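Local coordinates for protein 5-carboxyvanillate decarboxylase (Sphingobium sp. SYK-6, PDB 4ICM) that probably removes a carboxyl group from 5-carboxyvanillate as a manganese-dependent carboxy-lyase of the amidohydrolase family, at residues Pro47-Arg52 with Asp297-Pro302. Residues are numbered along the deposited sequence; the frame is centred on the assembly and turned at random.
Sequences PAMIGR and DYPYQP. With MN (manganese (II) ion), chain I.
Met49 and Arg52, one helical turn apart on helix 49-54, pack against Tyr298, Pro299 and Tyr300 in the loop that follows the last strand, 292-293, of this amidohydrolase TIM barrel. Apolar contact centres on the sulfur: with CG anti to the backbone N (chi1 -170°) and the chain bent beyond it, Met49 SD reaches Pro299 CG at 3.9 Å. The same sulfur makes an oblique Met-aromatic contact, 4.7 Å from the centroid of the Tyr300 ring, whose hydroxyl is hydrogen-bonded to Thr77. Pro299, preceded by a cis peptide bond, lays its CB over one face of the Arg52 guanidinium, and within the loop the same carbon lies over the centre of the Tyr298 ring. The guanidinium stands 77° to the Tyr298 ring; Arg52 NH1 comes within 3.1 Å of Tyr298 OH at an angle too poor for a hydrogen bond, and its salt bridge is with Glu59. Replacing Arg52 by alanine would probably leave Glu59 without this cationic mate and take the guanidinium away from Pro299 CB. Two residues before Pro299, Asp297 OD1 binds manganese at 2.2 Å, together with Glu8, His174 and three waters. A further water ties helix to loop, donating to Arg52 O at 2.6 Å and accepting from Tyr298 OH at 2.7 Å, in the plane of the tyrosine ring.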
loop_
_atom_site.group_PDB
_atom_site.type_symbol
_atom_site.label_atom_id
_atom_site.label_comp_id
_atom_site.label_asym_id
_atom_site.label_seq_id
_atom_site.Cartn_x
_atom_site.Cartn_y
_atom_site.Cartn_z
ATOM N N PRO A 47 27.536 -9.653 7.165
ATOM C CA PRO A 47 28.877 -9.125 7.429
ATOM C C PRO A 47 29.549 -8.463 6.233
ATOM O O PRO A 47 30.446 -7.638 6.435
ATOM C CB PRO A 47 29.677 -10.369 7.851
ATOM C CG PRO A 47 28.807 -11.560 7.534
ATOM C CD PRO A 47 27.571 -11.086 6.839
ATOM N N ALA A 48 29.141 -8.825 5.020
ATOM C CA ALA A 48 29.739 -8.274 3.808
ATOM C C ALA A 48 29.105 -6.949 3.389
ATOM O O ALA A 48 29.644 -6.229 2.540
ATOM C CB ALA A 48 29.633 -9.278 2.676
ATOM N N MET A 49 27.962 -6.628 3.987
ATOM C CA MET A 49 27.177 -5.487 3.528
ATOM C C MET A 49 27.904 -4.155 3.719
ATOM O O MET A 49 27.958 -3.363 2.790
ATOM C CB MET A 49 25.783 -5.482 4.165
ATOM C CG MET A 49 24.837 -4.460 3.565
ATOM S SD MET A 49 24.627 -4.634 1.774
ATOM C CE MET A 49 24.058 -6.330 1.674
ATOM N N ILE A 50 28.481 -3.918 4.900
ATOM C CA ILE A 50 29.244 -2.692 5.135
ATOM C C ILE A 50 30.305 -2.447 4.052
ATOM O O ILE A 50 30.441 -1.326 3.545
ATOM C CB ILE A 50 29.898 -2.671 6.540
ATOM C CG1 ILE A 50 28.828 -2.458 7.620
ATOM C CG2 ILE A 50 30.954 -1.579 6.624
ATOM C CD1 ILE A 50 29.378 -2.385 9.041
ATOM N N GLY A 51 31.028 -3.502 3.681
ATOM C CA GLY A 51 32.027 -3.407 2.630
ATOM C C GLY A 51 31.435 -3.016 1.287
ATOM O O GLY A 51 31.995 -2.189 0.569
ATOM N N ARG A 52 30.287 -3.594 0.955
ATOM C CA ARG A 52 29.673 -3.360 -0.346
ATOM C C ARG A 52 29.102 -1.953 -0.414
ATOM O O ARG A 52 29.219 -1.271 -1.435
ATOM C CB ARG A 52 28.572 -4.388 -0.617
ATOM C CG ARG A 52 29.054 -5.826 -0.638
ATOM C CD ARG A 52 28.952 -6.415 -2.036
ATOM N NE ARG A 52 27.565 -6.628 -2.433
ATOM C CZ ARG A 52 27.132 -6.596 -3.690
ATOM N NH1 ARG A 52 27.978 -6.348 -4.685
ATOM N NH2 ARG A 52 25.848 -6.805 -3.950
ATOM N N ASP A 297 18.975 0.160 -7.064
ATOM C CA ASP A 297 18.907 -0.140 -5.625
ATOM C C ASP A 297 20.080 -1.034 -5.213
ATOM O O ASP A 297 19.931 -1.940 -4.394
ATOM C CB ASP A 297 17.573 -0.788 -5.224
ATOM C CG ASP A 297 17.068 -0.317 -3.871
ATOM O OD1 ASP A 297 17.821 0.389 -3.163
ATOM O OD2 ASP A 297 15.912 -0.667 -3.521
ATOM N N TYR A 298 21.240 -0.778 -5.816
ATOM C CA TYR A 298 22.477 -1.443 -5.463
ATOM C C TYR A 298 22.867 -0.918 -4.084
ATOM O O TYR A 298 22.624 0.247 -3.780
ATOM C CB TYR A 298 23.552 -1.079 -6.496
ATOM C CG TYR A 298 24.895 -1.708 -6.247
ATOM C CD1 TYR A 298 25.173 -2.994 -6.688
ATOM C CD2 TYR A 298 25.892 -1.019 -5.564
ATOM C CE1 TYR A 298 26.414 -3.585 -6.457
ATOM C CE2 TYR A 298 27.142 -1.600 -5.328
ATOM C CZ TYR A 298 27.396 -2.880 -5.782
ATOM O OH TYR A 298 28.618 -3.469 -5.558
ATOM N N PRO A 299 23.465 -1.765 -3.235
ATOM C CA PRO A 299 23.860 -3.163 -3.435
ATOM C C PRO A 299 22.821 -4.177 -2.973
ATOM O O PRO A 299 23.103 -5.377 -2.934
ATOM C CB PRO A 299 25.113 -3.279 -2.560
ATOM C CG PRO A 299 24.817 -2.376 -1.411
ATOM C CD PRO A 299 24.043 -1.205 -1.998
ATOM N N TYR A 300 21.635 -3.701 -2.618
ATOM C CA TYR A 300 20.574 -4.579 -2.154
ATOM C C TYR A 300 19.989 -5.350 -3.322
ATOM O O TYR A 300 19.397 -6.407 -3.137
ATOM C CB TYR A 300 19.503 -3.767 -1.419
ATOM C CG TYR A 300 20.081 -2.983 -0.263
ATOM C CD1 TYR A 300 20.350 -3.602 0.955
ATOM C CD2 TYR A 300 20.389 -1.632 -0.398
ATOM C CE1 TYR A 300 20.895 -2.893 2.017
ATOM C CE2 TYR A 300 20.934 -0.911 0.659
ATOM C CZ TYR A 300 21.188 -1.547 1.862
ATOM O OH TYR A 300 21.729 -0.831 2.912
ATOM N N GLN A 301 20.165 -4.809 -4.525
ATOM C CA GLN A 301 19.785 -5.492 -5.761
ATOM C C GLN A 301 20.995 -5.527 -6.684
ATOM O O GLN A 301 21.801 -4.588 -6.677
ATOM C CB GLN A 301 18.652 -4.752 -6.474
ATOM C CG GLN A 301 17.433 -4.450 -5.617
ATOM C CD GLN A 301 16.231 -5.259 -6.036
ATOM O OE1 GLN A 301 16.265 -5.969 -7.048
ATOM N NE2 GLN A 301 15.159 -5.157 -5.267
ATOM N N PRO A 302 21.124 -6.595 -7.495
ATOM C CA PRO A 302 22.254 -6.679 -8.436
ATOM C C PRO A 302 22.021 -5.820 -9.670
ATOM O O PRO A 302 20.872 -5.618 -10.067
ATOM C CB PRO A 302 22.274 -8.159 -8.820
ATOM C CG PRO A 302 20.849 -8.596 -8.678
ATOM C CD PRO A 302 20.290 -7.809 -7.517
HETATM MN MN MN I . 17.122 1.706 -1.571
HETATM O O HOH W 1 30.161 -2.208 -3.696
HETATM O O HOH W 2 15.448 0.449 -0.661
HETATM O O HOH W 3 19.122 2.830 -2.082
HETATM O O HOH W 4 18.240 0.554 -0.070
#